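Local coordinates for protein Sso-CP2 metallo-carboxypetidase (Sulfolobus solfataricus, PDB 4MMO) that probably acts as a zinc-dependent peptidase of the M20 family, a carboxypeptidase that would trim residues from the C-terminal ends of peptides, at residues 69-75 with 132-138; 160-164 with 381-386; 24-28 with 51-55. All blocks are in the same frame, centred on the assembly; numbering follows the deposited sequence.

Contact 1 of 3, residues 69-75 with 132-138; sequences YNHYDVQ and LYEGEEE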
# COMPACT_ATOMS: atom_id res chain seq x y z
N TYR A 69 30.00 -6.48 21.23
CA TYR A 69 28.99 -6.87 20.25
C TYR A 69 29.11 -6.04 18.98
O TYR A 69 29.20 -4.81 19.03
CB TYR A 69 27.58 -6.73 20.83
CG TYR A 69 26.47 -6.83 19.81
CD1 TYR A 69 26.03 -5.70 19.13
CD2 TYR A 69 25.84 -8.04 19.53
CE1 TYR A 69 25.02 -5.77 18.20
CE2 TYR A 69 24.82 -8.12 18.59
CZ TYR A 69 24.41 -6.98 17.93
OH TYR A 69 23.41 -7.05 16.99
N ASN A 70 29.10 -6.72 17.84
CA ASN A 70 28.99 -6.07 16.53
C ASN A 70 28.20 -6.98 15.60
O ASN A 70 27.91 -8.12 15.95
CB ASN A 70 30.37 -5.77 15.95
CG ASN A 70 31.07 -4.62 16.66
OD1 ASN A 70 32.00 -4.84 17.44
ND2 ASN A 70 30.64 -3.40 16.39
N HIS A 71 27.84 -6.49 14.42
CA HIS A 71 27.16 -7.34 13.44
C HIS A 71 27.78 -7.20 12.06
O HIS A 71 28.06 -6.08 11.61
CB HIS A 71 25.66 -7.04 13.41
CG HIS A 71 25.32 -5.65 12.97
ND1 HIS A 71 25.26 -5.28 11.65
CD2 HIS A 71 25.02 -4.55 13.70
CE1 HIS A 71 24.93 -4.00 11.57
NE2 HIS A 71 24.78 -3.53 12.80
N TYR A 72 27.99 -8.33 11.40
CA TYR A 72 28.65 -8.35 10.10
C TYR A 72 27.66 -8.25 8.94
O TYR A 72 28.07 -8.06 7.79
CB TYR A 72 29.53 -9.60 9.96
CG TYR A 72 28.79 -10.92 10.03
CD1 TYR A 72 28.24 -11.50 8.88
CD2 TYR A 72 28.65 -11.60 11.23
CE1 TYR A 72 27.57 -12.71 8.95
CE2 TYR A 72 27.98 -12.81 11.30
CZ TYR A 72 27.44 -13.36 10.16
OH TYR A 72 26.78 -14.56 10.24
N ASP A 73 26.37 -8.36 9.22
CA ASP A 73 25.36 -8.22 8.18
C ASP A 73 25.08 -6.75 7.92
O ASP A 73 25.24 -5.92 8.81
CB ASP A 73 24.06 -8.95 8.56
CG ASP A 73 23.40 -8.36 9.80
OD1 ASP A 73 24.09 -8.22 10.83
OD2 ASP A 73 22.19 -8.04 9.75
N VAL A 74 24.64 -6.45 6.70
CA VAL A 74 24.36 -5.09 6.27
C VAL A 74 22.97 -4.97 5.66
O VAL A 74 22.32 -5.97 5.36
CB VAL A 74 25.39 -4.62 5.22
CG1 VAL A 74 26.78 -4.56 5.83
CG2 VAL A 74 25.37 -5.55 4.00
N GLN A 75 22.52 -3.73 5.47
CA GLN A 75 21.23 -3.46 4.86
C GLN A 75 21.28 -3.77 3.36
O GLN A 75 22.35 -3.76 2.76
CB GLN A 75 20.84 -2.00 5.06
CG GLN A 75 20.31 -1.67 6.45
CD GLN A 75 18.79 -1.72 6.53
OE1 GLN A 75 18.09 -1.23 5.64
NE2 GLN A 75 18.27 -2.31 7.59
N LEU A 132 31.40 -11.10 20.10
CA LEU A 132 30.17 -11.72 19.63
C LEU A 132 29.63 -10.97 18.43
O LEU A 132 29.04 -9.90 18.56
CB LEU A 132 29.12 -11.76 20.74
CG LEU A 132 27.91 -12.66 20.47
CD1 LEU A 132 28.34 -14.10 20.40
CD2 LEU A 132 26.85 -12.49 21.55
N TYR A 133 29.86 -11.54 17.24
CA TYR A 133 29.42 -10.94 15.99
C TYR A 133 28.26 -11.74 15.39
O TYR A 133 28.44 -12.90 15.02
CB TYR A 133 30.58 -10.91 15.00
CG TYR A 133 31.82 -10.20 15.49
CD1 TYR A 133 31.73 -9.10 16.34
CD2 TYR A 133 33.08 -10.63 15.10
CE1 TYR A 133 32.86 -8.45 16.78
CE2 TYR A 133 34.22 -9.98 15.54
CZ TYR A 133 34.10 -8.89 16.38
OH TYR A 133 35.23 -8.25 16.82
N GLU A 134 27.09 -11.12 15.29
CA GLU A 134 25.92 -11.77 14.70
C GLU A 134 25.70 -11.32 13.26
O GLU A 134 26.32 -10.36 12.80
CB GLU A 134 24.65 -11.51 15.53
CG GLU A 134 24.07 -10.09 15.40
CD GLU A 134 22.56 -10.06 15.61
OE1 GLU A 134 21.87 -10.99 15.15
OE2 GLU A 134 22.07 -9.09 16.22
N GLY A 135 24.81 -12.02 12.56
CA GLY A 135 24.54 -11.75 11.16
C GLY A 135 23.08 -11.44 10.87
O GLY A 135 22.66 -11.51 9.71
N GLU A 136 22.31 -11.09 11.90
CA GLU A 136 20.87 -10.85 11.75
C GLU A 136 20.40 -9.53 12.36
O GLU A 136 19.20 -9.32 12.55
CB GLU A 136 20.08 -11.98 12.40
CG GLU A 136 20.33 -13.35 11.81
CD GLU A 136 19.56 -14.45 12.52
OE1 GLU A 136 19.26 -14.29 13.72
OE2 GLU A 136 19.25 -15.48 11.88
N GLU A 137 21.34 -8.64 12.67
CA GLU A 137 20.98 -7.38 13.32
C GLU A 137 20.02 -6.56 12.46
O GLU A 137 19.10 -5.92 12.98
CB GLU A 137 22.23 -6.56 13.64
CG GLU A 137 21.98 -5.44 14.65
CD GLU A 137 21.40 -4.18 14.04
OE1 GLU A 137 21.63 -3.93 12.84
OE2 GLU A 137 20.71 -3.44 14.77
N GLU A 138 20.24 -6.58 11.15
CA GLU A 138 19.43 -5.80 10.23
C GLU A 138 18.05 -6.42 9.99
O GLU A 138 17.19 -5.78 9.38
CB GLU A 138 20.16 -5.65 8.89
CG GLU A 138 21.51 -4.96 9.00
CD GLU A 138 21.40 -3.50 9.39
OE1 GLU A 138 20.26 -3.01 9.54
OE2 GLU A 138 22.45 -2.84 9.54
O HOH W 1 34.76 -5.77 17.03
O HOH W 2 23.85 -1.70 7.05
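The imidazole of His71 is overlaid on one face by the chain of Glu137, whose CB lies 3.6 Å from the ring centroid in a CH-pi contact. His71 is a zinc ligand, together with Asp104 and Glu163, and its ND1 donates to Asp73 O (2.9 Å), which leaves NE2 directed at the metal. Glu137 and Glu138 also bind zinc in a structure of this protein, though here neither carries a metal; carboxylates are anionic oxygen ligands that suit Zn2+. This is the metal centre of the M20 peptidases, built where parallel strands 69-71 and 132-134 end. Those strands pair through Asn70 N to Leu132 O (3.3 Å) and Glu134 N to Asn70 O (3.2 Å); Tyr72 N to Glu134 O (3.0 Å) continues this just past strand 69-71. Asp73 then takes over: its OD2 accepts from Glu138 N at 2.8 Å, fixing the turn that presents the glutamates, and poorly ordered Gln75 hydrogen-bonds Glu138 OE1 through NE2 (2.9 Å). Tyr69 OH donates to Glu134 OE2 (2.6 Å), an acceptor shared with Ser141. Gly135 suits its place because Tyr72 lays its ring over the bare CA, 3.8 Å from the centroid; a CB would strike the hydroxyl, which hydrogen-bonds Pro52. Helices 24-39 and 102-121 cover the sheet on the Asn70 and Tyr133 face, while strands 53-58 and 159-161 flank the pair.

Contact 2 of 3, residues 160-164 with 381-386; sequences VIMEG and QPMGLF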
# COMPACT_ATOMS: atom_id res chain seq x y z
N VAL A 160 29.46 -4.65 28.80
CA VAL A 160 29.25 -4.90 27.39
C VAL A 160 29.19 -3.59 26.62
O VAL A 160 28.62 -2.61 27.08
CB VAL A 160 27.94 -5.70 27.16
CG1 VAL A 160 26.75 -4.99 27.80
CG2 VAL A 160 27.70 -5.92 25.67
N ILE A 161 29.80 -3.59 25.43
CA ILE A 161 29.63 -2.48 24.50
C ILE A 161 28.89 -2.96 23.25
O ILE A 161 29.22 -4.00 22.68
CB ILE A 161 30.97 -1.78 24.15
CG1 ILE A 161 31.94 -2.74 23.46
CG2 ILE A 161 31.61 -1.20 25.43
CD1 ILE A 161 33.13 -2.04 22.83
N MET A 162 27.87 -2.21 22.86
CA MET A 162 27.04 -2.59 21.73
C MET A 162 27.72 -2.18 20.42
O MET A 162 28.92 -1.90 20.42
CB MET A 162 25.65 -1.96 21.87
CG MET A 162 24.90 -2.43 23.10
SD MET A 162 24.75 -4.23 23.22
CE MET A 162 23.80 -4.57 21.74
N GLU A 163 26.97 -2.15 19.32
CA GLU A 163 27.57 -2.03 17.99
C GLU A 163 28.35 -0.72 17.84
O GLU A 163 29.29 -0.63 17.05
CB GLU A 163 26.52 -2.21 16.88
CG GLU A 163 25.72 -0.97 16.47
CD GLU A 163 24.89 -1.19 15.20
OE1 GLU A 163 25.16 -0.52 14.18
OE2 GLU A 163 23.97 -2.03 15.19
N GLY A 164 27.95 0.30 18.60
CA GLY A 164 28.65 1.57 18.60
C GLY A 164 27.80 2.71 18.07
O GLY A 164 26.63 2.53 17.74
N GLN A 381 18.07 -1.88 19.02
CA GLN A 381 19.26 -2.72 18.96
C GLN A 381 19.05 -3.79 20.03
O GLN A 381 18.32 -3.56 20.99
CB GLN A 381 20.49 -1.85 19.23
CG GLN A 381 21.83 -2.48 18.91
CD GLN A 381 23.03 -1.55 19.10
OE1 GLN A 381 24.17 -1.99 18.97
NE2 GLN A 381 22.78 -0.28 19.42
N PRO A 382 19.67 -4.97 19.88
CA PRO A 382 19.38 -6.03 20.86
C PRO A 382 20.11 -5.87 22.21
O PRO A 382 20.48 -6.86 22.85
CB PRO A 382 19.81 -7.31 20.14
CG PRO A 382 20.86 -6.86 19.18
CD PRO A 382 20.43 -5.50 18.73
N MET A 383 20.29 -4.63 22.65
CA MET A 383 20.89 -4.33 23.94
C MET A 383 20.12 -5.02 25.06
O MET A 383 20.71 -5.47 26.05
CB MET A 383 20.89 -2.82 24.16
CG MET A 383 21.74 -2.33 25.32
SD MET A 383 21.97 -0.55 25.21
CE MET A 383 22.81 -0.20 26.75
N GLY A 384 18.81 -5.10 24.90
CA GLY A 384 17.94 -5.72 25.89
C GLY A 384 18.32 -7.13 26.26
O GLY A 384 18.20 -7.52 27.42
N LEU A 385 18.79 -7.91 25.29
CA LEU A 385 19.19 -9.28 25.55
C LEU A 385 20.38 -9.33 26.49
O LEU A 385 20.43 -10.15 27.41
CB LEU A 385 19.54 -10.00 24.24
CG LEU A 385 18.43 -10.05 23.20
CD1 LEU A 385 18.90 -10.85 21.99
CD2 LEU A 385 17.15 -10.65 23.78
N PHE A 386 21.35 -8.45 26.27
CA PHE A 386 22.57 -8.47 27.05
C PHE A 386 22.32 -7.97 28.47
O PHE A 386 22.85 -8.52 29.43
CB PHE A 386 23.65 -7.64 26.35
CG PHE A 386 24.07 -8.21 25.03
CD1 PHE A 386 24.99 -9.25 24.97
CD2 PHE A 386 23.54 -7.73 23.84
CE1 PHE A 386 25.37 -9.79 23.76
CE2 PHE A 386 23.92 -8.26 22.63
CZ PHE A 386 24.84 -9.30 22.58
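Gln381 begins the second segment with an extended side chain that reaches across to the first, where its OE1 accepts a hydrogen bond from Glu163 N at 2.8 Å. An amide suits this position: it is long enough to bridge the gap, and its oxygen satisfies a backbone NH just beyond the strand. The bond ties Gln381 to the backbone of Glu163, whose carboxylate binds zinc with His71 and Asp104; the same Gln381 OE1 lies 3.3 Å from Met162 CB. Pro382 follows with a lighter touch, its C 3.9 Å from Met162 CE, while its ring also packs on Tyr69 and Leu144. In the catalytic domain of M20 peptidases, metal ligands gather at, or just beyond, the C-terminal ends of the sheet's parallel strands; Glu163 fits that pattern, just past strand 159-161, and helix 383-389, from much later in the chain, packs against Met162 and Val160. Next, Met383 sets its CG 3.9 Å from Met162 CG. Flexible Met162, the most covered residue here, folds into the space between Gln381, Met383 and Phe386. One turn further on, Phe386 meets it in a Met-aromatic contact: Met162 SD is 4.6 Å from the ring centroid, in an oblique approach. Val160, beta-branched and so well suited to a strand, places CG1 4.3 Å from Phe386 CB.

Contact 3 of 3, residues 24-28 with 51-55; sequences IDETA and HPVVY. With SO4 (sulfate ion), chain E.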
# COMPACT_ATOMS: atom_id res chain seq x y z
N ILE A 24 26.19 -13.98 3.39
CA ILE A 24 26.25 -14.14 4.84
C ILE A 24 27.29 -15.16 5.28
O ILE A 24 28.16 -14.86 6.09
CB ILE A 24 24.87 -14.54 5.41
CG1 ILE A 24 23.90 -13.36 5.31
CG2 ILE A 24 24.98 -15.01 6.86
CD1 ILE A 24 24.25 -12.15 6.20
N ASP A 25 27.21 -16.38 4.75
CA ASP A 25 28.07 -17.47 5.21
C ASP A 25 29.54 -17.23 4.89
O ASP A 25 30.42 -17.53 5.70
CB ASP A 25 27.61 -18.80 4.62
CG ASP A 25 26.27 -19.25 5.16
OD1 ASP A 25 26.01 -19.03 6.37
OD2 ASP A 25 25.47 -19.83 4.39
N GLU A 26 29.81 -16.67 3.71
CA GLU A 26 31.19 -16.35 3.32
C GLU A 26 31.77 -15.31 4.27
O GLU A 26 32.90 -15.45 4.74
CB GLU A 26 31.23 -15.82 1.89
N THR A 27 31.00 -14.27 4.53
CA THR A 27 31.44 -13.18 5.40
C THR A 27 31.75 -13.69 6.80
O THR A 27 32.80 -13.37 7.35
CB THR A 27 30.38 -12.08 5.46
OG1 THR A 27 30.14 -11.58 4.14
CG2 THR A 27 30.85 -10.92 6.36
N ALA A 28 30.85 -14.49 7.36
CA ALA A 28 31.05 -15.06 8.68
C ALA A 28 32.32 -15.90 8.74
O ALA A 28 33.04 -15.89 9.74
CB ALA A 28 29.85 -15.90 9.09
N HIS A 51 21.28 -17.34 10.64
CA HIS A 51 22.66 -16.99 10.30
C HIS A 51 23.60 -17.26 11.48
O HIS A 51 23.19 -17.15 12.64
CB HIS A 51 22.73 -15.53 9.86
CG HIS A 51 21.82 -15.21 8.72
ND1 HIS A 51 21.47 -16.15 7.77
CD2 HIS A 51 21.18 -14.07 8.37
CE1 HIS A 51 20.66 -15.59 6.88
NE2 HIS A 51 20.47 -14.33 7.22
N PRO A 52 24.85 -17.62 11.19
CA PRO A 52 25.77 -18.05 12.25
C PRO A 52 26.36 -16.88 13.03
O PRO A 52 26.35 -15.74 12.56
CB PRO A 52 26.87 -18.78 11.49
CG PRO A 52 26.93 -18.06 10.19
CD PRO A 52 25.52 -17.62 9.88
N VAL A 53 26.89 -17.19 14.21
CA VAL A 53 27.53 -16.20 15.08
C VAL A 53 29.02 -16.49 15.16
O VAL A 53 29.43 -17.64 15.33
CB VAL A 53 26.90 -16.25 16.49
CG1 VAL A 53 27.78 -15.54 17.52
CG2 VAL A 53 25.51 -15.63 16.48
N VAL A 54 29.83 -15.44 15.03
CA VAL A 54 31.27 -15.57 15.24
C VAL A 54 31.60 -15.21 16.68
O VAL A 54 31.25 -14.13 17.15
CB VAL A 54 32.08 -14.66 14.31
CG1 VAL A 54 33.57 -14.93 14.47
CG2 VAL A 54 31.66 -14.85 12.87
N TYR A 55 32.27 -16.13 17.37
CA TYR A 55 32.64 -15.93 18.76
C TYR A 55 34.13 -16.15 18.96
O TYR A 55 34.74 -17.00 18.30
CB TYR A 55 31.86 -16.88 19.67
CG TYR A 55 32.27 -16.78 21.12
CD1 TYR A 55 31.79 -15.76 21.92
CD2 TYR A 55 33.14 -17.70 21.68
CE1 TYR A 55 32.16 -15.66 23.25
CE2 TYR A 55 33.52 -17.61 23.01
CZ TYR A 55 33.03 -16.58 23.79
OH TYR A 55 33.40 -16.48 25.11
S SO4 E . 26.05 -17.37 1.45
O1 SO4 E . 25.70 -18.70 0.95
O2 SO4 E . 27.50 -17.27 1.59
O3 SO4 E . 25.58 -16.36 0.51
O4 SO4 E . 25.41 -17.17 2.75
O HOH W 3 23.19 -18.62 7.22
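Helix-on-sheet packing in the alpha/beta catalytic domain of the M20 fold brings these segments together: the first turn of helix 24-39 rests on the start of strand 53-58 and the loop leading into it. The joint is apolar, with no direct hydrogen bond between the segments. Ile24 and Ala28, one helical turn apart and linked by Ala28 N to Ile24 O (3.0 Å), both point their CA-to-CB bonds toward the strand. Branched Ile24 lays CG2 over the face of the His51 ring, 4.0 Å from its centroid in a CH-pi contact, and the same methyl is 4.0 Å from Pro52 CD. Small Ala28 permits a close approach, with CB 3.8 Å from Pro52 CG and 4.3 Å from Val54 CG2. Pro52 presents a compact apolar ring while its carbonyl is hydrogen-bonded to the Tyr72 hydroxyl; beta-branched Val54 suits the strand and turns CG2 to the helix, 3.6 Å from Ala28 O, whereas Val53 faces away onto Leu132. At the exposed border the chemistry becomes polar. Asp25 and His51 share a water, 3.0 Å from Asp25 OD1 and 3.1 Å from His51 ND1. The NH groups at the helix N-terminus hold a sulfate, probably from the crystallisation liquor, which Gly23 N also binds: Glu26 N donates to SO4 O2 at 3.2 Å, and Asp25 N to SO4 O4 at 2.8 Å.

All three contacts reach the same mixed sheet at different depths. Contacts 1 and 2 are buried, with centres about 10 and 9 Å from the chain's centre, and share the zinc, since His71 and Glu163 both bind it; Tyr69 N also meets Ile161 O at 3.0 Å, joining neighbouring strands. Contact 3, about 18 Å from the chain centre, is partly open to solvent, yet its strand borders contact 1 through Val54 N and Tyr133 O, 2.9 Å apart. Strand pairing and carboxylates dominate contact 1; contact 2 combines one hydrogen bond to a side-chain amide oxygen with sulfur and aromatic packing; contact 3 relies on aliphatic packing and a CH-pi contact, with water and sulfate at its border.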